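Local coordinates for afamin (Homo sapiens, PDB 6FAK), which carries hydrophobic molecules in body fluids, binds vitamin E and keeps lipidated Wnt proteins soluble and active, at residues D48-E51 / Y52-R55; N21-Y24 / I25-A29; D252-Q255 / C256-T260; L68-N71 / V72-E75. All coordinates share one frame; numbering follows the deposited sequence.

Contact 1. Residues D48-E51 / Y52-R55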
loop_
_atom_site.group_PDB
_atom_site.type_symbol
_atom_site.label_atom_id
_atom_site.label_comp_id
_atom_site.label_asym_id
_atom_site.label_seq_id
_atom_site.Cartn_x
_atom_site.Cartn_y
_atom_site.Cartn_z
ATOM N N ASP A 48 -28.348 -9.210 -11.694
ATOM C CA ASP A 48 -29.046 -8.045 -11.114
ATOM C C ASP A 48 -28.551 -6.681 -11.580
ATOM O O ASP A 48 -29.363 -5.786 -11.814
ATOM C CB ASP A 48 -28.996 -8.065 -9.587
ATOM C CG ASP A 48 -29.794 -9.200 -8.984
ATOM O OD1 ASP A 48 -30.508 -9.900 -9.731
ATOM O OD2 ASP A 48 -29.723 -9.368 -7.743
ATOM N N MET A 49 -27.239 -6.501 -11.686
ATOM C CA MET A 49 -26.685 -5.210 -12.125
ATOM C C MET A 49 -26.795 -4.971 -13.652
ATOM O O MET A 49 -27.019 -3.831 -14.083
ATOM C CB MET A 49 -25.228 -5.068 -11.662
ATOM C CG MET A 49 -25.069 -5.076 -10.160
ATOM S SD MET A 49 -25.850 -3.675 -9.324
ATOM C CE MET A 49 -25.005 -2.311 -10.105
ATOM N N VAL A 50 -26.627 -6.018 -14.462
ATOM C CA VAL A 50 -26.925 -5.937 -15.878
ATOM C C VAL A 50 -28.381 -5.458 -16.044
ATOM O O VAL A 50 -28.636 -4.469 -16.737
ATOM C CB VAL A 50 -26.689 -7.295 -16.600
ATOM C CG1 VAL A 50 -27.339 -7.309 -17.988
ATOM C CG2 VAL A 50 -25.202 -7.596 -16.708
ATOM N N GLU A 51 -29.317 -6.118 -15.363
ATOM C CA GLU A 51 -30.730 -5.725 -15.451
ATOM C C GLU A 51 -30.946 -4.254 -15.046
ATOM O O GLU A 51 -31.615 -3.521 -15.769
ATOM C CB GLU A 51 -31.635 -6.684 -14.657
ATOM C CG GLU A 51 -31.709 -8.068 -15.305
ATOM C CD GLU A 51 -32.467 -9.089 -14.477
ATOM O OE1 GLU A 51 -33.653 -8.843 -14.176
ATOM O OE2 GLU A 51 -31.887 -10.145 -14.147
ATOM N N TYR A 52 -30.323 -3.811 -13.951
ATOM C CA TYR A 52 -30.451 -2.403 -13.491
ATOM C C TYR A 52 -29.923 -1.419 -14.538
ATOM O O TYR A 52 -30.549 -0.371 -14.788
ATOM C CB TYR A 52 -29.749 -2.173 -12.136
ATOM C CG TYR A 52 -29.378 -0.723 -11.828
ATOM C CD1 TYR A 52 -30.244 0.118 -11.141
ATOM C CD2 TYR A 52 -28.143 -0.219 -12.200
ATOM C CE1 TYR A 52 -29.895 1.431 -10.854
ATOM C CE2 TYR A 52 -27.780 1.081 -11.922
ATOM C CZ TYR A 52 -28.653 1.899 -11.249
ATOM O OH TYR A 52 -28.250 3.184 -10.987
ATOM N N LYS A 53 -28.773 -1.771 -15.115
ATOM C CA LYS A 53 -28.165 -1.042 -16.231
ATOM C C LYS A 53 -29.122 -0.927 -17.432
ATOM O O LYS A 53 -29.304 0.177 -17.948
ATOM C CB LYS A 53 -26.859 -1.723 -16.657
ATOM C CG LYS A 53 -25.952 -0.866 -17.527
ATOM C CD LYS A 53 -26.125 -1.137 -19.018
ATOM C CE LYS A 53 -25.168 -2.206 -19.520
ATOM N NZ LYS A 53 -25.459 -3.541 -18.941
ATOM N N ASP A 54 -29.752 -2.043 -17.837
ATOM C CA ASP A 54 -30.740 -2.042 -18.957
ATOM C C ASP A 54 -31.961 -1.173 -18.639
ATOM O O ASP A 54 -32.443 -0.457 -19.516
ATOM C CB ASP A 54 -31.229 -3.463 -19.315
ATOM C CG ASP A 54 -30.123 -4.372 -19.865
ATOM O OD1 ASP A 54 -29.155 -3.887 -20.489
ATOM O OD2 ASP A 54 -30.228 -5.599 -19.674
ATOM N N ARG A 55 -32.453 -1.269 -17.396
ATOM C CA ARG A 55 -33.631 -0.517 -16.928
ATOM C C ARG A 55 -33.398 0.991 -16.934
ATOM O O ARG A 55 -34.259 1.763 -17.384
ATOM C CB ARG A 55 -34.107 -0.965 -15.528
ATOM C CG ARG A 55 -35.162 -2.072 -15.526
ATOM C CD ARG A 55 -34.543 -3.461 -15.486
ATOM N NE ARG A 55 -35.419 -4.497 -16.055
ATOM C CZ ARG A 55 -35.317 -5.037 -17.279
ATOM N NH1 ARG A 55 -34.361 -4.643 -18.125
ATOM N NH2 ARG A 55 -36.178 -5.977 -17.665
#
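Met49 and Tyr52 meet on the inward side of one helical turn, where CE of Met49 lies 4.3 Å from CD2 of Tyr52. The carbonyl oxygen of Met49 also sits at the edge of the Tyr52 ring, near its plane. CG of Tyr52 is anti to the backbone N (chi1 159°). The ring leads away from the turn, and its OH is hydrogen-bonded to Glu64 O. Met49 is buried, packed on Thr26 of helix 22-33 and Lys76 of helix 69-78. The stretch belongs to helix 39-58 of the first albumin domain, in an all-helical fold. Its backbone is regular: Lys53 N donates to Met49 O at 2.9 Å, and Asp54 N to Val50 O at 2.9 Å.

Val50 is only partly exposed and still touches Ile22 of helix 22-33. Val50 and Asp54 lie side by side and point the same way, with CG1 of Val50 3.8 Å from OD2 of Asp54. The solvent side is looser and belongs to Glu51 and Arg55, both exposed. The Arg55 chain bends at chi2 (90°), which brings it back toward Glu51 O. Their opposite charges do not touch: OE1 of Glu51 stays 5.1 Å from NE of Arg55.

Contact 2. Residues N21-Y24 / I25-A29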
loop_
_atom_site.group_PDB
_atom_site.type_symbol
_atom_site.label_atom_id
_atom_site.label_comp_id
_atom_site.label_asym_id
_atom_site.label_seq_id
_atom_site.Cartn_x
_atom_site.Cartn_y
_atom_site.Cartn_z
ATOM N N ASN A 21 -18.131 -2.834 -19.131
ATOM C CA ASN A 21 -17.391 -3.683 -18.167
ATOM C C ASN A 21 -18.168 -4.013 -16.865
ATOM O O ASN A 21 -17.585 -4.410 -15.878
ATOM C CB ASN A 21 -16.035 -3.029 -17.854
ATOM C CG ASN A 21 -15.129 -2.965 -19.078
ATOM O OD1 ASN A 21 -14.550 -3.978 -19.491
ATOM N ND2 ASN A 21 -15.011 -1.777 -19.672
ATOM N N ILE A 22 -19.489 -3.869 -16.909
ATOM C CA ILE A 22 -20.368 -4.011 -15.754
ATOM C C ILE A 22 -20.240 -5.357 -15.014
ATOM O O ILE A 22 -20.392 -5.411 -13.778
ATOM C CB ILE A 22 -21.832 -3.772 -16.174
ATOM C CG1 ILE A 22 -22.743 -3.526 -14.964
ATOM C CG2 ILE A 22 -22.351 -4.929 -17.022
ATOM C CD1 ILE A 22 -22.413 -2.280 -14.176
ATOM N N GLU A 23 -19.960 -6.417 -15.763
ATOM C CA GLU A 23 -19.760 -7.737 -15.206
ATOM C C GLU A 23 -18.490 -7.740 -14.335
ATOM O O GLU A 23 -18.539 -8.107 -13.160
ATOM C CB GLU A 23 -19.713 -8.808 -16.324
ATOM C CG GLU A 23 -19.298 -10.204 -15.859
ATOM C CD GLU A 23 -19.501 -11.296 -16.924
ATOM O OE1 GLU A 23 -18.665 -11.414 -17.854
ATOM O OE2 GLU A 23 -20.481 -12.065 -16.808
ATOM N N TYR A 24 -17.390 -7.267 -14.902
ATOM C CA TYR A 24 -16.113 -7.196 -14.207
ATOM C C TYR A 24 -16.138 -6.288 -12.952
ATOM O O TYR A 24 -15.597 -6.622 -11.902
ATOM C CB TYR A 24 -15.008 -6.739 -15.173
ATOM C CG TYR A 24 -14.911 -7.590 -16.428
ATOM C CD1 TYR A 24 -14.558 -8.941 -16.357
ATOM C CD2 TYR A 24 -15.205 -7.050 -17.694
ATOM C CE1 TYR A 24 -14.494 -9.728 -17.512
ATOM C CE2 TYR A 24 -15.122 -7.823 -18.847
ATOM C CZ TYR A 24 -14.759 -9.158 -18.752
ATOM O OH TYR A 24 -14.686 -9.930 -19.896
ATOM N N ILE A 25 -16.735 -5.127 -13.124
ATOM C CA ILE A 25 -16.953 -4.131 -12.077
ATOM C C ILE A 25 -17.748 -4.703 -10.905
ATOM O O ILE A 25 -17.400 -4.468 -9.725
ATOM C CB ILE A 25 -17.664 -2.902 -12.690
ATOM C CG1 ILE A 25 -16.683 -2.139 -13.599
ATOM C CG2 ILE A 25 -18.256 -1.986 -11.651
ATOM C CD1 ILE A 25 -17.390 -1.074 -14.419
ATOM N N THR A 26 -18.817 -5.418 -11.213
ATOM C CA THR A 26 -19.669 -5.973 -10.185
ATOM C C THR A 26 -18.946 -7.049 -9.323
ATOM O O THR A 26 -19.112 -7.107 -8.096
ATOM C CB THR A 26 -20.951 -6.577 -10.821
ATOM O OG1 THR A 26 -21.682 -5.531 -11.477
ATOM C CG2 THR A 26 -21.843 -7.156 -9.762
ATOM N N ILE A 27 -18.203 -7.911 -10.005
ATOM C CA ILE A 27 -17.381 -8.955 -9.374
ATOM C C ILE A 27 -16.376 -8.320 -8.427
ATOM O O ILE A 27 -16.250 -8.749 -7.264
ATOM C CB ILE A 27 -16.684 -9.826 -10.444
ATOM C CG1 ILE A 27 -17.719 -10.734 -11.079
ATOM C CG2 ILE A 27 -15.563 -10.675 -9.841
ATOM C CD1 ILE A 27 -17.199 -11.507 -12.295
ATOM N N ILE A 28 -15.681 -7.277 -8.914
ATOM C CA ILE A 28 -14.675 -6.613 -8.083
ATOM C C ILE A 28 -15.364 -6.074 -6.800
ATOM O O ILE A 28 -14.926 -6.377 -5.701
ATOM C CB ILE A 28 -13.996 -5.435 -8.778
ATOM C CG1 ILE A 28 -13.093 -5.929 -9.931
ATOM C CG2 ILE A 28 -13.145 -4.640 -7.793
ATOM C CD1 ILE A 28 -12.437 -4.846 -10.751
ATOM N N ALA A 29 -16.451 -5.328 -6.965
ATOM C CA ALA A 29 -17.139 -4.728 -5.786
ATOM C C ALA A 29 -17.602 -5.807 -4.763
ATOM O O ALA A 29 -17.395 -5.683 -3.568
ATOM C CB ALA A 29 -18.333 -3.913 -6.245
#
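Thr26 turns OG1 anti to its own carbonyl carbon (chi1 -62°), which sets the hydroxyl beside the backbone N and in front of the carbonyl oxygen of Ile22, somewhat tilted from the carbonyl plane. Ile22 has CG1 anti to the backbone N (chi1 -164°), and its side chain runs obliquely across that of Thr26. These are the first turns of helix 22-33 in the first albumin domain, with Asn21 at the N-cap. The side chain of Asn21 makes no capping bond. Its ND2 instead donates back to the carbonyl oxygen of Phe17.

The backbone ladder starts at once, with Ile25 N donating to Asn21 O at 3.0 Å in a nearly straight bond (176°). The side chain of Ile25 covers the same carbonyl, and its CG1 comes within 3.3 Å of Asn21 O. CD1 of Ile25 then reaches CB of Asn21 at 4.2 Å. Two residues on, CD1 of Ile27 lies 4.3 Å from CG of Glu23. The carboxylate of Glu23 extends past this apolar touch, and OE1 accepts from ND2 of Asn139.

Different faces of the helix meet different neighbours. Tyr24 packs on helix 134-148, Ile25 on helix 253-268, and Thr26 on Leu45 of helix 39-58. The Thr26 hydroxyl is buried, and its proton is used within the turn. Ile22 O accepts twice from Thr26: from N at 3.0 Å, above the carbonyl plane, and from OG1 at 2.6 Å.

Contact 3. Residues D252-Q255 / C256-T260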
loop_
_atom_site.group_PDB
_atom_site.type_symbol
_atom_site.label_atom_id
_atom_site.label_comp_id
_atom_site.label_asym_id
_atom_site.label_seq_id
_atom_site.Cartn_x
_atom_site.Cartn_y
_atom_site.Cartn_z
ATOM N N ASP A 252 -16.389 2.213 -3.467
ATOM C CA ASP A 252 -17.433 2.433 -4.426
ATOM C C ASP A 252 -16.782 2.347 -5.836
ATOM O O ASP A 252 -16.246 3.341 -6.354
ATOM C CB ASP A 252 -18.091 3.786 -4.151
ATOM C CG ASP A 252 -19.271 4.064 -5.086
ATOM O OD1 ASP A 252 -19.378 3.481 -6.198
ATOM O OD2 ASP A 252 -20.076 4.892 -4.670
ATOM N N VAL A 253 -16.845 1.173 -6.440
ATOM C CA VAL A 253 -16.082 0.895 -7.687
ATOM C C VAL A 253 -16.486 1.787 -8.867
ATOM O O VAL A 253 -15.624 2.320 -9.559
ATOM C CB VAL A 253 -16.102 -0.594 -8.076
ATOM C CG1 VAL A 253 -15.461 -1.436 -6.987
ATOM C CG2 VAL A 253 -17.525 -1.084 -8.363
ATOM N N VAL A 254 -17.793 1.978 -9.054
ATOM C CA VAL A 254 -18.316 2.880 -10.099
ATOM C C VAL A 254 -17.877 4.345 -9.916
ATOM O O VAL A 254 -17.349 4.961 -10.840
ATOM C CB VAL A 254 -19.870 2.777 -10.210
ATOM C CG1 VAL A 254 -20.413 3.776 -11.213
ATOM C CG2 VAL A 254 -20.261 1.366 -10.612
ATOM N N GLN A 255 -18.079 4.884 -8.723
ATOM C CA GLN A 255 -17.659 6.248 -8.437
ATOM C C GLN A 255 -16.139 6.425 -8.573
ATOM O O GLN A 255 -15.649 7.478 -9.004
ATOM C CB GLN A 255 -18.087 6.663 -7.026
ATOM C CG GLN A 255 -18.052 8.168 -6.793
ATOM C CD GLN A 255 -19.007 8.910 -7.748
ATOM O OE1 GLN A 255 -20.051 8.388 -8.145
ATOM N NE2 GLN A 255 -18.599 10.071 -8.176
ATOM N N CYS A 256 -15.402 5.412 -8.152
ATOM C CA CYS A 256 -13.957 5.408 -8.278
ATOM C C CYS A 256 -13.526 5.563 -9.734
ATOM O O CYS A 256 -12.675 6.415 -10.045
ATOM C CB CYS A 256 -13.371 4.135 -7.642
ATOM S SG CYS A 256 -11.571 3.984 -7.573
ATOM N N ILE A 257 -14.096 4.725 -10.605
ATOM C CA ILE A 257 -13.798 4.773 -12.047
ATOM C C ILE A 257 -14.147 6.150 -12.620
ATOM O O ILE A 257 -13.301 6.753 -13.264
ATOM C CB ILE A 257 -14.462 3.592 -12.845
ATOM C CG1 ILE A 257 -13.775 2.278 -12.520
ATOM C CG2 ILE A 257 -14.370 3.812 -14.346
ATOM C CD1 ILE A 257 -14.608 1.037 -12.771
ATOM N N ARG A 258 -15.354 6.632 -12.330
ATOM C CA ARG A 258 -15.809 7.976 -12.747
ATOM C C ARG A 258 -14.914 9.095 -12.267
ATOM O O ARG A 258 -14.584 9.975 -13.036
ATOM C CB ARG A 258 -17.228 8.293 -12.227
ATOM C CG ARG A 258 -18.325 7.534 -12.965
ATOM C CD ARG A 258 -19.732 7.932 -12.519
ATOM N NE ARG A 258 -20.743 7.098 -13.180
ATOM C CZ ARG A 258 -21.970 6.805 -12.728
ATOM N NH1 ARG A 258 -22.401 7.268 -11.555
ATOM N NH2 ARG A 258 -22.760 6.034 -13.443
ATOM N N ASP A 259 -14.576 9.108 -10.987
ATOM C CA ASP A 259 -13.695 10.156 -10.450
ATOM C C ASP A 259 -12.271 10.043 -10.970
ATOM O O ASP A 259 -11.629 11.071 -11.151
ATOM C CB ASP A 259 -13.688 10.214 -8.906
ATOM C CG ASP A 259 -15.028 10.593 -8.325
ATOM O OD1 ASP A 259 -15.861 11.070 -9.093
ATOM O OD2 ASP A 259 -15.260 10.416 -7.101
ATOM N N THR A 260 -11.748 8.826 -11.167
ATOM C CA THR A 260 -10.429 8.658 -11.758
ATOM C C THR A 260 -10.424 9.245 -13.200
ATOM O O THR A 260 -9.550 10.023 -13.548
ATOM C CB THR A 260 -10.018 7.174 -11.771
ATOM O OG1 THR A 260 -9.920 6.687 -10.419
ATOM C CG2 THR A 260 -8.658 6.954 -12.478
#
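Cys256 N donates to Asp252 O at 2.9 Å, and the same i to i+4 pattern continues through Arg258 N to Val254 O and Asp259 N to Gln255 O. Asp252 is the N-cap. Its OD1 accepts from Gln255 N at 3.2 Å, and the N-H arrives from above the carboxylate plane.

Val254 and Arg258 lie side by side and point the same way. CG1 of Val254 sits over the centre of one face of the Arg258 guanidinium, 3.7 Å from CZ. The Arg258 chain is extended from CG to NE, which carries the flat group back along the helix to this methyl. NH2 of Arg258 donates to OE1 of Gln15.

These residues open helix 253-268 of the second albumin domain, within the region that forms the pocket for hydrophobic ligands. SG of Cys256 is disulfide-bonded to Cys248, which ties the new helix to the end of helix 231-250. CB of Cys256 lies 3.2 Å from Asp252 O.

On another side, Gln255 bends at chi2 (61°) and sends its amide toward Asp259. The amide and carboxylate planes are 68° apart. NE2 of Gln255 donates to OD1 of Asp259 at 3.1 Å, but the bond is weak, with an N-H...O angle of only 127°. The aliphatic part of Gln255 joins in, with CG 3.6 Å from OD2 of Asp259. Asp259 also packs on Asn244 of helix 231-250.

Contact 4. Residues L68-N71 / V72-E75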
loop_
_atom_site.group_PDB
_atom_site.type_symbol
_atom_site.label_atom_id
_atom_site.label_comp_id
_atom_site.label_asym_id
_atom_site.label_seq_id
_atom_site.Cartn_x
_atom_site.Cartn_y
_atom_site.Cartn_z
ATOM N N LEU A 68 -26.661 6.966 -5.567
ATOM C CA LEU A 68 -25.236 6.662 -5.446
ATOM C C LEU A 68 -25.018 5.194 -5.912
ATOM O O LEU A 68 -25.881 4.320 -5.663
ATOM C CB LEU A 68 -24.774 6.880 -4.015
ATOM C CG LEU A 68 -23.270 6.917 -3.703
ATOM C CD1 LEU A 68 -22.551 8.170 -4.222
ATOM C CD2 LEU A 68 -23.092 6.808 -2.193
ATOM N N PRO A 69 -23.921 4.930 -6.666
ATOM C CA PRO A 69 -23.758 3.572 -7.243
ATOM C C PRO A 69 -23.672 2.489 -6.184
ATOM O O PRO A 69 -24.268 1.447 -6.307
ATOM C CB PRO A 69 -22.438 3.666 -8.027
ATOM C CG PRO A 69 -22.190 5.135 -8.212
ATOM C CD PRO A 69 -22.779 5.804 -7.001
ATOM N N ASN A 70 -22.936 2.785 -5.138
ATOM C CA ASN A 70 -22.781 1.881 -4.019
ATOM C C ASN A 70 -24.101 1.555 -3.333
ATOM O O ASN A 70 -24.318 0.415 -2.945
ATOM C CB ASN A 70 -21.827 2.469 -2.960
ATOM C CG ASN A 70 -20.668 1.588 -2.713
ATOM O OD1 ASN A 70 -20.512 0.568 -3.424
ATOM N ND2 ASN A 70 -19.818 1.957 -1.737
ATOM N N ASN A 71 -24.963 2.562 -3.189
ATOM C CA ASN A 71 -26.285 2.330 -2.601
ATOM C C ASN A 71 -27.094 1.337 -3.428
ATOM O O ASN A 71 -27.775 0.479 -2.848
ATOM C CB ASN A 71 -27.056 3.644 -2.316
ATOM C CG ASN A 71 -26.532 4.382 -1.070
ATOM O OD1 ASN A 71 -25.922 3.766 -0.173
ATOM N ND2 ASN A 71 -26.778 5.712 -0.999
ATOM N N VAL A 72 -26.938 1.367 -4.746
ATOM C CA VAL A 72 -27.601 0.384 -5.624
ATOM C C VAL A 72 -27.029 -1.017 -5.444
ATOM O O VAL A 72 -27.767 -1.953 -5.203
ATOM C CB VAL A 72 -27.538 0.784 -7.130
ATOM C CG1 VAL A 72 -28.186 -0.291 -8.000
ATOM C CG2 VAL A 72 -28.263 2.133 -7.355
ATOM N N LEU A 73 -25.704 -1.141 -5.549
ATOM C CA LEU A 73 -24.997 -2.428 -5.393
ATOM C C LEU A 73 -25.268 -3.074 -4.060
ATOM O O LEU A 73 -25.546 -4.275 -3.987
ATOM C CB LEU A 73 -23.503 -2.195 -5.505
ATOM C CG LEU A 73 -22.624 -3.459 -5.384
ATOM C CD1 LEU A 73 -22.334 -3.967 -6.799
ATOM C CD2 LEU A 73 -21.369 -3.119 -4.590
ATOM N N GLN A 74 -25.191 -2.282 -2.991
ATOM C CA GLN A 74 -25.369 -2.794 -1.633
ATOM C C GLN A 74 -26.823 -3.202 -1.385
ATOM O O GLN A 74 -27.088 -4.191 -0.691
ATOM C CB GLN A 74 -24.841 -1.789 -0.590
ATOM C CG GLN A 74 -23.305 -1.725 -0.649
ATOM C CD GLN A 74 -22.647 -0.642 0.186
ATOM O OE1 GLN A 74 -23.316 0.070 0.966
ATOM N NE2 GLN A 74 -21.286 -0.590 0.112
ATOM N N GLU A 75 -27.772 -2.467 -1.982
ATOM C CA GLU A 75 -29.169 -2.897 -1.942
ATOM C C GLU A 75 -29.341 -4.277 -2.568
ATOM O O GLU A 75 -29.981 -5.158 -1.974
ATOM C CB GLU A 75 -30.059 -1.870 -2.652
ATOM C CG GLU A 75 -31.509 -2.284 -2.732
ATOM C CD GLU A 75 -32.249 -2.167 -1.399
ATOM O OE1 GLU A 75 -31.689 -1.584 -0.415
ATOM O OE2 GLU A 75 -33.423 -2.636 -1.358
HETATM O O HOH W 1 -25.711 1.366 0.917
#
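The side-chain amides of Asn70 and Gln74 cross with their planes 38° apart. NE2 of Gln74 lies over one face of the Asn70 amide, 3.6 Å from CG. The amide nitrogens, ND2 of Asn70 and NE2 of Gln74, are 3.5 Å apart; both are donors and do not bond. ND2 of Asn70 has partners beyond the turn, Glu250 OE2 and Tyr33 OH. OD1 of Asn70 lies 4.0 Å from CD2 of Leu73.

Gln74 has CG anti to its carbonyl carbon (chi1 -70°) and is extended beyond it. That course takes CG past Asn70 O at 3.3 Å and brings OE1 to a water. The water donates to OE1 of Gln74 at 2.7 Å and to OD1 of Asn71 at 2.6 Å, bridging the Asn71 and Gln74 amides.

CG2 of Val72 lies 3.6 Å from Leu68 O. Pro69 packs on Val254, Gln255 and Arg258 of helix 253-268. OE1 of Glu75 forms a salt bridge with Arg100. Leu68 is the N-cap, and the proline follows at the first helical position, where its lack of an N-H costs no helical bond. A proline there is a familiar feature of helix starts, here that of helix 69-78 in the first albumin domain.

Along the chain the order is contact 2, contact 1, contact 4, contact 3, each a short piece of its own helix: 22-33, 39-58, 69-78 and 253-268. The first three belong to the first albumin domain and contact 3 to the second. Neighbouring centres are about 12 to 13 Å apart, while contacts 1 and 3, about 18 Å apart, do not touch. Contact 2 meets all the others. Its Ala29 touches Leu73 of contact 4, and its Ile25 touches Ile257 of contact 3. Contacts 3 and 4 also touch directly. The cluster therefore joins the first domain to the start of a helix in the hydrophobic-ligand pocket region of the second.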